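Local coordinates for protein acyl-coenzyme A oxidase acox-1.2 (Caenorhabditis elegans, PDB 5K3J) that catalyses the first, FAD-dependent desaturation step of peroxisomal beta-oxidation, which shortens the side chains of ascaroside pheromones with a five-carbon omega side chain, at residues E16-A21 against L604-Q609; L304-T309 against M613-V618; L308-R313 against S416-V421; V330-L333 against T337-H340. All coordinates share one frame; numbering follows the deposited sequence.

Interaction 1 (E16-A21 against L604-Q609); sequences EERRMA and LVDSFQ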
# COMPACT_ATOMS: atom_id res chain seq x y z
N GLU A 16 29.10 -5.09 -13.94
CA GLU A 16 29.55 -6.44 -13.61
C GLU A 16 28.36 -7.36 -13.39
O GLU A 16 28.49 -8.59 -13.45
CB GLU A 16 30.46 -6.43 -12.38
CG GLU A 16 29.75 -6.25 -11.05
CD GLU A 16 30.69 -6.38 -9.86
OE1 GLU A 16 31.91 -6.45 -10.08
OE2 GLU A 16 30.20 -6.40 -8.71
N GLU A 17 27.19 -6.77 -13.13
CA GLU A 17 25.95 -7.52 -13.00
C GLU A 17 25.41 -7.92 -14.38
O GLU A 17 24.79 -8.97 -14.53
CB GLU A 17 24.90 -6.70 -12.25
CG GLU A 17 25.19 -6.53 -10.77
CD GLU A 17 24.95 -7.80 -9.96
OE1 GLU A 17 24.23 -8.69 -10.46
OE2 GLU A 17 25.48 -7.89 -8.84
N ARG A 18 25.66 -7.07 -15.37
CA ARG A 18 25.15 -7.29 -16.72
C ARG A 18 26.10 -8.17 -17.53
O ARG A 18 25.70 -8.77 -18.53
CB ARG A 18 24.93 -5.96 -17.42
CG ARG A 18 23.78 -5.15 -16.83
CD ARG A 18 23.79 -3.71 -17.32
NE ARG A 18 22.64 -2.98 -16.79
CZ ARG A 18 22.47 -1.66 -16.89
NH1 ARG A 18 23.38 -0.92 -17.51
NH2 ARG A 18 21.39 -1.09 -16.38
N ARG A 19 27.35 -8.24 -17.10
CA ARG A 19 28.33 -9.13 -17.73
C ARG A 19 27.98 -10.58 -17.41
O ARG A 19 28.48 -11.51 -18.05
CB ARG A 19 29.74 -8.80 -17.25
CG ARG A 19 30.80 -8.81 -18.34
CD ARG A 19 30.96 -7.44 -18.99
NE ARG A 19 30.34 -7.38 -20.31
CZ ARG A 19 30.63 -6.44 -21.22
NH1 ARG A 19 30.02 -6.45 -22.40
NH2 ARG A 19 31.52 -5.50 -20.94
N MET A 20 27.10 -10.77 -16.42
CA MET A 20 26.68 -12.09 -15.98
C MET A 20 25.46 -12.59 -16.75
O MET A 20 24.87 -13.61 -16.39
CB MET A 20 26.35 -12.08 -14.49
CG MET A 20 27.44 -11.49 -13.60
SD MET A 20 27.02 -11.47 -11.85
CE MET A 20 27.42 -13.14 -11.36
N ALA A 21 25.08 -11.89 -17.81
CA ALA A 21 23.88 -12.24 -18.58
C ALA A 21 24.06 -13.57 -19.32
O ALA A 21 25.01 -13.74 -20.08
CB ALA A 21 23.54 -11.13 -19.56
N LEU A 604 17.24 -9.70 -16.27
CA LEU A 604 15.84 -10.07 -16.44
C LEU A 604 14.93 -8.84 -16.42
O LEU A 604 13.84 -8.86 -16.99
CB LEU A 604 15.40 -11.06 -15.36
CG LEU A 604 15.84 -12.52 -15.53
CD1 LEU A 604 15.41 -13.37 -14.34
CD2 LEU A 604 15.28 -13.10 -16.83
N VAL A 605 15.39 -7.76 -15.78
CA VAL A 605 14.60 -6.54 -15.69
C VAL A 605 15.02 -5.53 -16.76
O VAL A 605 14.19 -4.77 -17.25
CB VAL A 605 14.71 -5.90 -14.29
CG1 VAL A 605 14.09 -6.82 -13.24
CG2 VAL A 605 16.15 -5.58 -13.95
N ASP A 606 16.30 -5.54 -17.13
CA ASP A 606 16.81 -4.71 -18.22
C ASP A 606 16.11 -5.07 -19.52
O ASP A 606 16.02 -4.27 -20.44
CB ASP A 606 18.32 -4.86 -18.38
CG ASP A 606 19.10 -4.08 -17.34
OD1 ASP A 606 18.60 -3.02 -16.91
OD2 ASP A 606 20.21 -4.52 -16.97
N SER A 607 15.61 -6.30 -19.56
CA SER A 607 14.93 -6.83 -20.73
C SER A 607 13.61 -6.13 -21.02
O SER A 607 13.19 -6.05 -22.17
CB SER A 607 14.69 -8.33 -20.55
OG SER A 607 15.91 -9.01 -20.35
N PHE A 608 12.96 -5.62 -19.97
CA PHE A 608 11.69 -4.92 -20.15
C PHE A 608 11.91 -3.63 -20.95
O PHE A 608 10.95 -3.00 -21.41
CB PHE A 608 11.04 -4.61 -18.79
CG PHE A 608 10.57 -5.84 -18.05
CD1 PHE A 608 9.38 -6.45 -18.37
CD2 PHE A 608 11.33 -6.37 -17.02
CE1 PHE A 608 8.94 -7.57 -17.70
CE2 PHE A 608 10.90 -7.50 -16.34
CZ PHE A 608 9.70 -8.10 -16.68
N GLN A 609 13.18 -3.26 -21.11
CA GLN A 609 13.62 -2.11 -21.90
C GLN A 609 12.79 -0.87 -21.63
O GLN A 609 12.35 -0.18 -22.55
CB GLN A 609 13.63 -2.47 -23.39
CG GLN A 609 14.96 -3.09 -23.81
CD GLN A 609 14.90 -3.83 -25.12
OE1 GLN A 609 13.86 -3.89 -25.78
NE2 GLN A 609 16.03 -4.42 -25.52
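Arg18 meets Asp606 in a buried salt bridge that links helix 12-18 to helix 601-606. The stronger of the two bonds between them runs from Arg18 NE to Asp606 OD2, 2.9 Å apart, with a distinctly bent N-H...O angle of 133°. The two groups do not lie flat against each other: guanidinium and carboxylate planes stand 70° apart, and NE comes at OD2 from above the carboxylate plane. A second, weak bond joins Arg18 NH2 to Asp606 OD1 at 3.4 Å. With CG anti to the carbonyl carbon (chi1 -69°), the arginine runs extended to NE and crosses the short aspartate at about a right angle.

Both groups have further partners. Arg18 NH2 also bonds to the carbonyl O of Arg622, and NH1 pairs with Asp10, while Asp606 OD1 also forms a salt bridge with Arg313. The backbone is satisfied nearby, since each residue opens a type I turn: Ala21 N reaches Arg18 O at 3.3 Å, and Gln609 N reaches Asp606 O at 3.1 Å. A methionine in place of this arginine would probably leave Asp606 with one cationic partner fewer and take one donor each from Asp10 and the Arg622 carbonyl. Arginine suits the place because its several N-H groups serve several acceptors at once. The carboxylate, gripped by two guanidinium groups away from bulk solvent, is therefore likely to stay ionised.

Interaction 2 (L304-T309 against M613-V618); sequences LAHALT and MQLRSV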
# COMPACT_ATOMS: atom_id res chain seq x y z
N LEU A 304 4.49 -3.78 -12.14
CA LEU A 304 5.26 -4.60 -11.21
C LEU A 304 6.68 -4.77 -11.71
O LEU A 304 7.64 -4.71 -10.94
CB LEU A 304 4.60 -5.96 -11.01
CG LEU A 304 5.21 -6.91 -9.99
CD1 LEU A 304 5.48 -6.17 -8.70
CD2 LEU A 304 4.28 -8.09 -9.75
N ALA A 305 6.82 -5.00 -13.02
CA ALA A 305 8.14 -5.07 -13.62
C ALA A 305 8.87 -3.74 -13.44
O ALA A 305 10.06 -3.71 -13.14
CB ALA A 305 8.03 -5.42 -15.09
N HIS A 306 8.13 -2.65 -13.62
CA HIS A 306 8.64 -1.30 -13.43
C HIS A 306 9.21 -1.12 -12.02
O HIS A 306 10.31 -0.59 -11.85
CB HIS A 306 7.52 -0.28 -13.71
CG HIS A 306 7.94 1.15 -13.64
ND1 HIS A 306 7.33 2.13 -14.40
CD2 HIS A 306 8.88 1.78 -12.89
CE1 HIS A 306 7.89 3.30 -14.13
NE2 HIS A 306 8.83 3.12 -13.22
N ALA A 307 8.46 -1.57 -11.02
CA ALA A 307 8.90 -1.48 -9.64
C ALA A 307 10.18 -2.29 -9.43
O ALA A 307 11.13 -1.82 -8.80
CB ALA A 307 7.81 -1.95 -8.70
N LEU A 308 10.18 -3.50 -9.96
CA LEU A 308 11.30 -4.43 -9.82
C LEU A 308 12.53 -3.97 -10.59
O LEU A 308 13.65 -4.30 -10.22
CB LEU A 308 10.89 -5.82 -10.28
CG LEU A 308 9.76 -6.41 -9.45
CD1 LEU A 308 9.08 -7.55 -10.18
CD2 LEU A 308 10.29 -6.88 -8.11
N THR A 309 12.31 -3.20 -11.65
CA THR A 309 13.41 -2.65 -12.43
C THR A 309 14.21 -1.68 -11.57
O THR A 309 15.42 -1.51 -11.74
CB THR A 309 12.89 -1.93 -13.69
OG1 THR A 309 12.08 -2.83 -14.45
CG2 THR A 309 14.05 -1.46 -14.56
N MET A 613 13.11 7.73 -19.18
CA MET A 613 11.97 8.62 -19.39
C MET A 613 10.68 8.05 -18.80
O MET A 613 9.91 8.77 -18.17
CB MET A 613 11.79 8.91 -20.87
CG MET A 613 10.46 9.60 -21.18
SD MET A 613 10.32 10.25 -22.85
CE MET A 613 11.48 11.61 -22.80
N GLN A 614 10.46 6.76 -19.02
CA GLN A 614 9.28 6.10 -18.47
C GLN A 614 9.48 5.72 -17.00
O GLN A 614 8.56 5.84 -16.20
CB GLN A 614 8.92 4.86 -19.28
CG GLN A 614 7.79 4.03 -18.68
CD GLN A 614 7.38 2.87 -19.56
OE1 GLN A 614 7.77 2.80 -20.73
NE2 GLN A 614 6.60 1.94 -19.01
N LEU A 615 10.69 5.28 -16.67
CA LEU A 615 10.97 4.78 -15.32
C LEU A 615 10.80 5.88 -14.27
O LEU A 615 10.30 5.62 -13.18
CB LEU A 615 12.37 4.19 -15.25
CG LEU A 615 12.60 3.20 -14.10
CD1 LEU A 615 11.95 1.86 -14.42
CD2 LEU A 615 14.08 3.02 -13.84
N ARG A 616 11.24 7.09 -14.61
CA ARG A 616 11.08 8.27 -13.75
C ARG A 616 11.55 8.02 -12.32
O ARG A 616 10.96 8.51 -11.36
CB ARG A 616 9.63 8.74 -13.76
CG ARG A 616 9.14 9.15 -15.14
CD ARG A 616 7.78 9.82 -15.11
NE ARG A 616 7.59 10.67 -16.28
CZ ARG A 616 7.23 10.22 -17.48
NH1 ARG A 616 7.02 8.93 -17.69
NH2 ARG A 616 7.08 11.08 -18.49
N SER A 617 12.63 7.25 -12.20
CA SER A 617 13.18 6.86 -10.91
C SER A 617 14.68 7.08 -10.85
O SER A 617 15.42 6.68 -11.75
CB SER A 617 12.86 5.39 -10.64
OG SER A 617 13.66 4.87 -9.59
N VAL A 618 15.13 7.72 -9.78
CA VAL A 618 16.55 7.97 -9.56
C VAL A 618 17.25 6.70 -9.08
O VAL A 618 18.35 6.38 -9.53
CB VAL A 618 16.78 9.10 -8.52
CG1 VAL A 618 18.27 9.36 -8.33
CG2 VAL A 618 16.06 10.37 -8.95
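His306 reaches from helix 287-315 to the end of the short helix 612-615, where NE2 donates a hydrogen bond to the carbonyl O of Leu615 at 2.9 Å. The acceptor lies at the ring edge, near its plane, and the N-H...O angle is 145°. With CG anti to the backbone N (chi1 -176°), the imidazole is carried out toward helix 612-615; its other nitrogen, ND1, bonds to the hydroxyl of Tyr106. A leucine in place of this histidine would probably leave the Leu615 carbonyl and the Tyr106 hydroxyl without their imidazole partner. CE1 also approaches Gln614 O, at 3.3 Å.

Helix 612-615 ends here, and Arg616 leaves it with positive phi, so the Leu615 carbonyl belongs to a helix terminus and can be used by a side chain. The contact thereby joins the C-alpha1 domain to the C-terminal helical domain of the acyl-CoA oxidase fold.

Leu615 supplies the apolar half. Its CD1 rests against His306 CD2 at 3.4 Å and, on Thr309, meets the methyl CG2 at 3.9 Å. The same torsion that lays Thr309 CG2 against Leu615 CD1 lets OG1 bond to Ala305 O, 2.6 Å away, so the hydroxyl is satisfied within its own helix.

Interaction 3 (L308-R313 against S416-V421); sequences LTIAAR and SYISVV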
# COMPACT_ATOMS: atom_id res chain seq x y z
N LEU A 308 10.18 -3.50 -9.96
CA LEU A 308 11.30 -4.43 -9.82
C LEU A 308 12.53 -3.97 -10.59
O LEU A 308 13.65 -4.30 -10.22
CB LEU A 308 10.89 -5.82 -10.28
CG LEU A 308 9.76 -6.41 -9.45
CD1 LEU A 308 9.08 -7.55 -10.18
CD2 LEU A 308 10.29 -6.88 -8.11
N THR A 309 12.31 -3.20 -11.65
CA THR A 309 13.41 -2.65 -12.43
C THR A 309 14.21 -1.68 -11.57
O THR A 309 15.42 -1.51 -11.74
CB THR A 309 12.89 -1.93 -13.69
OG1 THR A 309 12.08 -2.83 -14.45
CG2 THR A 309 14.05 -1.46 -14.56
N ILE A 310 13.52 -1.05 -10.62
CA ILE A 310 14.14 -0.10 -9.70
C ILE A 310 14.75 -0.79 -8.49
O ILE A 310 15.85 -0.45 -8.06
CB ILE A 310 13.10 0.93 -9.23
CG1 ILE A 310 12.47 1.64 -10.43
CG2 ILE A 310 13.74 1.93 -8.25
CD1 ILE A 310 11.14 2.27 -10.14
N ALA A 311 14.03 -1.75 -7.94
CA ALA A 311 14.49 -2.50 -6.78
C ALA A 311 15.76 -3.28 -7.10
O ALA A 311 16.78 -3.12 -6.43
CB ALA A 311 13.40 -3.43 -6.27
N ALA A 312 15.69 -4.11 -8.14
CA ALA A 312 16.80 -4.98 -8.52
C ALA A 312 18.08 -4.20 -8.80
O ALA A 312 19.13 -4.49 -8.24
CB ALA A 312 16.43 -5.82 -9.73
N ARG A 313 17.98 -3.20 -9.67
CA ARG A 313 19.12 -2.36 -10.01
C ARG A 313 19.72 -1.70 -8.78
O ARG A 313 20.93 -1.73 -8.57
CB ARG A 313 18.72 -1.29 -11.03
CG ARG A 313 18.53 -1.83 -12.45
CD ARG A 313 18.05 -0.73 -13.38
NE ARG A 313 18.03 -1.16 -14.78
CZ ARG A 313 17.51 -0.44 -15.77
NH1 ARG A 313 16.96 0.74 -15.52
NH2 ARG A 313 17.54 -0.90 -17.01
N SER A 416 12.55 7.27 -5.68
CA SER A 416 12.42 5.86 -6.01
C SER A 416 11.25 5.64 -6.97
O SER A 416 11.30 4.76 -7.83
CB SER A 416 12.21 5.03 -4.74
OG SER A 416 10.87 5.14 -4.28
N TYR A 417 10.20 6.45 -6.79
CA TYR A 417 9.01 6.51 -7.65
C TYR A 417 8.10 5.28 -7.50
O TYR A 417 7.03 5.22 -8.12
CB TYR A 417 9.42 6.68 -9.12
CG TYR A 417 8.32 7.20 -10.02
CD1 TYR A 417 7.96 8.54 -9.99
CD2 TYR A 417 7.65 6.35 -10.89
CE1 TYR A 417 6.95 9.02 -10.80
CE2 TYR A 417 6.64 6.83 -11.71
CZ TYR A 417 6.30 8.16 -11.66
OH TYR A 417 5.29 8.64 -12.46
N ILE A 418 8.50 4.34 -6.66
CA ILE A 418 7.75 3.10 -6.48
C ILE A 418 6.44 3.34 -5.74
O ILE A 418 5.47 2.60 -5.91
CB ILE A 418 8.61 2.06 -5.74
CG1 ILE A 418 9.95 1.88 -6.46
CG2 ILE A 418 7.88 0.73 -5.64
CD1 ILE A 418 10.93 0.99 -5.74
N SER A 419 6.41 4.39 -4.93
CA SER A 419 5.19 4.77 -4.22
C SER A 419 4.12 5.25 -5.21
O SER A 419 2.94 4.92 -5.07
CB SER A 419 5.47 5.86 -3.19
OG SER A 419 5.88 7.06 -3.81
N VAL A 420 4.55 6.02 -6.21
CA VAL A 420 3.67 6.45 -7.29
C VAL A 420 3.07 5.24 -8.01
O VAL A 420 1.85 5.11 -8.12
CB VAL A 420 4.40 7.31 -8.33
CG1 VAL A 420 3.53 7.49 -9.58
CG2 VAL A 420 4.81 8.64 -7.73
N VAL A 421 3.96 4.38 -8.50
CA VAL A 421 3.58 3.14 -9.16
C VAL A 421 2.65 2.31 -8.30
O VAL A 421 1.72 1.67 -8.81
CB VAL A 421 4.84 2.31 -9.51
CG1 VAL A 421 4.44 0.99 -10.16
CG2 VAL A 421 5.75 3.10 -10.43
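Ile310 projects from helix 287-315 toward the turn and first residues of helix 418-426, and its side chain supplies nearly all that its own helix gives to the contact. At its root, CB lies 4.1 Å from CD1 of Ile418. There the chain forks. The CG2 methyl, anti to the backbone N, packs on that same Ile418 CD1 at 3.9 Å and also comes close to the carbonyl O of Ser416. The other branch passes through CG1, with chi2 at 159°, and its extended course puts the CD1 tip 3.4 Å from Ser416 O and 3.9 Å from CG1 of Ile418. The two isoleucines thus slide past each other in opposite directions, so that the tip of Ile418 lies at the root of Ile310, while the tip of Ile310 lies beside CG1 of Ile418. A beta-branched residue suits this place, since its two arms can touch Ile418 and the Ser416 carbonyl together.

Ser416 O, though touched by these methyls, is not left without a polar partner: it accepts the hydroxyl of Ser617. The Ser416 hydroxyl itself bonds to the carbonyl of Gly411 and receives a weak bond from Ile418 N (3.5 Å), while Tyr417 holds the N-cap position with positive phi. Ile418 also packs against Ile400 and Arg404 of helix 379-405. With the Ser416 side chain about 10 Å from a bound FAD, such aliphatic packing between helices is typical of the C-alpha1 helical domain of acyl-CoA oxidases.

Interaction 4 (V330-L333 against T337-H340); sequences VKVL and TQQH. With FAD (flavin-adenine dinucleotide), chain G.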
# COMPACT_ATOMS: atom_id res chain seq x y z
N VAL A 330 28.75 -5.91 1.36
CA VAL A 330 28.16 -6.71 0.29
C VAL A 330 26.94 -6.02 -0.33
O VAL A 330 26.23 -5.27 0.35
CB VAL A 330 27.75 -8.11 0.80
CG1 VAL A 330 26.56 -8.03 1.76
CG2 VAL A 330 27.42 -9.05 -0.36
N LYS A 331 26.72 -6.25 -1.62
CA LYS A 331 25.49 -5.82 -2.28
C LYS A 331 24.29 -6.48 -1.60
O LYS A 331 24.30 -7.68 -1.33
CB LYS A 331 25.52 -6.18 -3.76
CG LYS A 331 26.64 -5.51 -4.56
CD LYS A 331 26.57 -5.90 -6.03
CE LYS A 331 27.67 -5.24 -6.85
NZ LYS A 331 27.51 -5.54 -8.30
N VAL A 332 23.25 -5.69 -1.32
CA VAL A 332 22.09 -6.18 -0.57
C VAL A 332 21.30 -7.21 -1.36
O VAL A 332 20.53 -7.98 -0.79
CB VAL A 332 21.16 -5.03 -0.16
CG1 VAL A 332 21.80 -4.18 0.93
CG2 VAL A 332 20.78 -4.19 -1.37
N LEU A 333 21.50 -7.24 -2.67
CA LEU A 333 20.84 -8.22 -3.52
C LEU A 333 21.37 -9.63 -3.24
O LEU A 333 20.74 -10.61 -3.61
CB LEU A 333 21.04 -7.86 -5.00
CG LEU A 333 20.35 -8.74 -6.05
CD1 LEU A 333 18.85 -8.85 -5.78
CD2 LEU A 333 20.61 -8.21 -7.46
N THR A 337 16.83 -12.93 2.02
CA THR A 337 15.57 -12.22 2.22
C THR A 337 15.28 -11.24 1.09
O THR A 337 14.13 -11.08 0.67
CB THR A 337 15.57 -11.44 3.56
OG1 THR A 337 16.69 -10.55 3.58
CG2 THR A 337 15.66 -12.39 4.74
N GLN A 338 16.33 -10.60 0.59
CA GLN A 338 16.20 -9.63 -0.49
C GLN A 338 15.89 -10.30 -1.82
O GLN A 338 15.10 -9.78 -2.61
CB GLN A 338 17.47 -8.79 -0.61
CG GLN A 338 17.35 -7.40 -0.02
CD GLN A 338 17.16 -6.33 -1.08
OE1 GLN A 338 17.54 -6.51 -2.24
NE2 GLN A 338 16.57 -5.21 -0.69
N GLN A 339 16.53 -11.44 -2.08
CA GLN A 339 16.22 -12.26 -3.25
C GLN A 339 14.82 -12.87 -3.10
O GLN A 339 14.13 -13.11 -4.08
CB GLN A 339 17.26 -13.36 -3.44
CG GLN A 339 18.66 -12.85 -3.74
CD GLN A 339 19.66 -13.96 -3.95
OE1 GLN A 339 19.29 -15.12 -4.12
NE2 GLN A 339 20.95 -13.62 -3.94
N HIS A 340 14.42 -13.09 -1.85
CA HIS A 340 13.14 -13.70 -1.54
C HIS A 340 11.99 -12.71 -1.64
O HIS A 340 10.86 -13.08 -1.97
CB HIS A 340 13.18 -14.31 -0.14
CG HIS A 340 11.87 -14.84 0.32
ND1 HIS A 340 11.13 -15.75 -0.40
CD2 HIS A 340 11.16 -14.59 1.45
CE1 HIS A 340 10.02 -16.04 0.25
NE2 HIS A 340 10.02 -15.35 1.38
PA FAD G . 19.06 -0.80 4.10
O1A FAD G . 19.89 -1.09 5.35
O2A FAD G . 19.94 -0.25 3.01
O5B FAD G . 18.36 -2.16 3.59
C5B FAD G . 17.71 -2.15 2.31
C4B FAD G . 17.44 -3.63 1.89
O4B FAD G . 18.51 -4.34 2.10
C3B FAD G . 16.35 -4.24 2.77
O3B FAD G . 15.58 -5.06 2.04
C2B FAD G . 17.12 -5.06 3.84
O2B FAD G . 16.31 -6.25 4.27
C1B FAD G . 18.17 -5.46 3.21
N9A FAD G . 19.28 -5.60 4.11
C8A FAD G . 20.17 -4.64 4.44
N7A FAD G . 21.05 -5.19 5.32
C5A FAD G . 20.69 -6.49 5.52
C6A FAD G . 21.25 -7.49 6.31
N6A FAD G . 22.36 -7.57 7.19
N1A FAD G . 20.69 -8.70 6.33
C2A FAD G . 19.59 -8.96 5.58
N3A FAD G . 19.04 -7.99 4.81
C4A FAD G . 19.61 -6.75 4.78
N1 FAD G . 17.14 8.15 10.29
C2 FAD G . 17.65 9.03 11.33
O2 FAD G . 18.79 8.92 11.72
N3 FAD G . 16.77 10.05 11.92
C4 FAD G . 15.44 10.19 11.47
O4 FAD G . 14.70 11.06 11.97
C4X FAD G . 14.92 9.29 10.40
N5 FAD G . 13.56 9.42 9.94
C5X FAD G . 13.06 8.54 8.89
C6 FAD G . 11.73 8.67 8.44
C7 FAD G . 11.25 7.82 7.43
C7M FAD G . 9.78 8.15 7.11
C8 FAD G . 12.08 6.84 6.87
C8M FAD G . 11.64 5.88 5.78
C9 FAD G . 13.41 6.70 7.31
C9A FAD G . 13.90 7.55 8.32
N10 FAD G . 15.29 7.41 8.80
C10 FAD G . 15.79 8.28 9.83
C1' FAD G . 16.19 6.39 8.21
C2' FAD G . 15.83 5.00 8.72
O2' FAD G . 16.05 4.93 10.09
C3' FAD G . 16.72 4.00 8.02
O3' FAD G . 16.54 4.13 6.64
C4' FAD G . 16.37 2.60 8.45
O4' FAD G . 16.63 2.45 9.82
C5' FAD G . 17.20 1.63 7.65
O5' FAD G . 17.05 1.91 6.27
P FAD G . 18.24 1.61 5.25
O1P FAD G . 18.37 2.77 4.26
O2P FAD G . 19.53 1.45 6.00
O3P FAD G . 17.93 0.28 4.47
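Val332 and Gln338 cross obliquely beside the adenosine ribose of FAD, the carbonyl O of Val332 lying 3.2 Å from Gln338 CB. The glutamine is folded, not stretched: its chain bends at chi2 (-102°), which turns the amide back toward the cofactor. NE2 then donates an almost straight hydrogen bond (173°) to the ribose oxygen O3B, 2.9 Å away, and OE1 bonds to the hydroxyl of Ser315. A flexible amide that can donate and accept at once suits this position. Val332, a compact branched residue, packs against the sugar, its CG1 methyl in van der Waals contact with the ring oxygen O4B at 3.5 Å and CG2 near Gln338 OE1 at 4.1 Å.

Gln339 has the opposite shape. Extended beyond CG, it runs back along the turn until NE2 meets Leu333 O at 3.0 Å. NE2 approaches that oxygen in the carbonyl plane, on a lone pair, and the oxygen in turn lies almost in the glutamine's amide plane; the N-H...O angle is 152°. The bond ties the loop to the helix that follows, and so probably helps keep Val332 and Gln338 side by side at the FAD site.

His340, the next residue, bonds through NE2 to ATP. The loop lies between helices 287-315 and 336-340: Leu333 packs on Ser315 at the end of the former, Gln339 leans on Leu594 and Glu595 of helix 581-597, and Thr337 and His340 touch Ala520 and Val521 of the second subunit.

All four contacts lie on the same side of the chain's centre. Interactions 2 and 3, with centres 5 Å apart, use overlapping parts of helix 287-315; a hydroxyl of Ser617 on the carbonyl of Ser416 joins their other segments. Interaction 1 lies 14 Å from interaction 2, and Phe608 packs on Ala305 between them. Along the chain interactions 1 and 2 cross, interaction 3 falls between the ends that interaction 1 brings together, and interaction 4 falls between the segments of each of the other three. Lys331 of interaction 4 forms salt bridges with Glu16 and Glu17 of interaction 1. The N-terminal helix, the C-alpha1 domain and the C-terminal helices are thus packed into one body beside the FAD and ATP sites at the dimer interface.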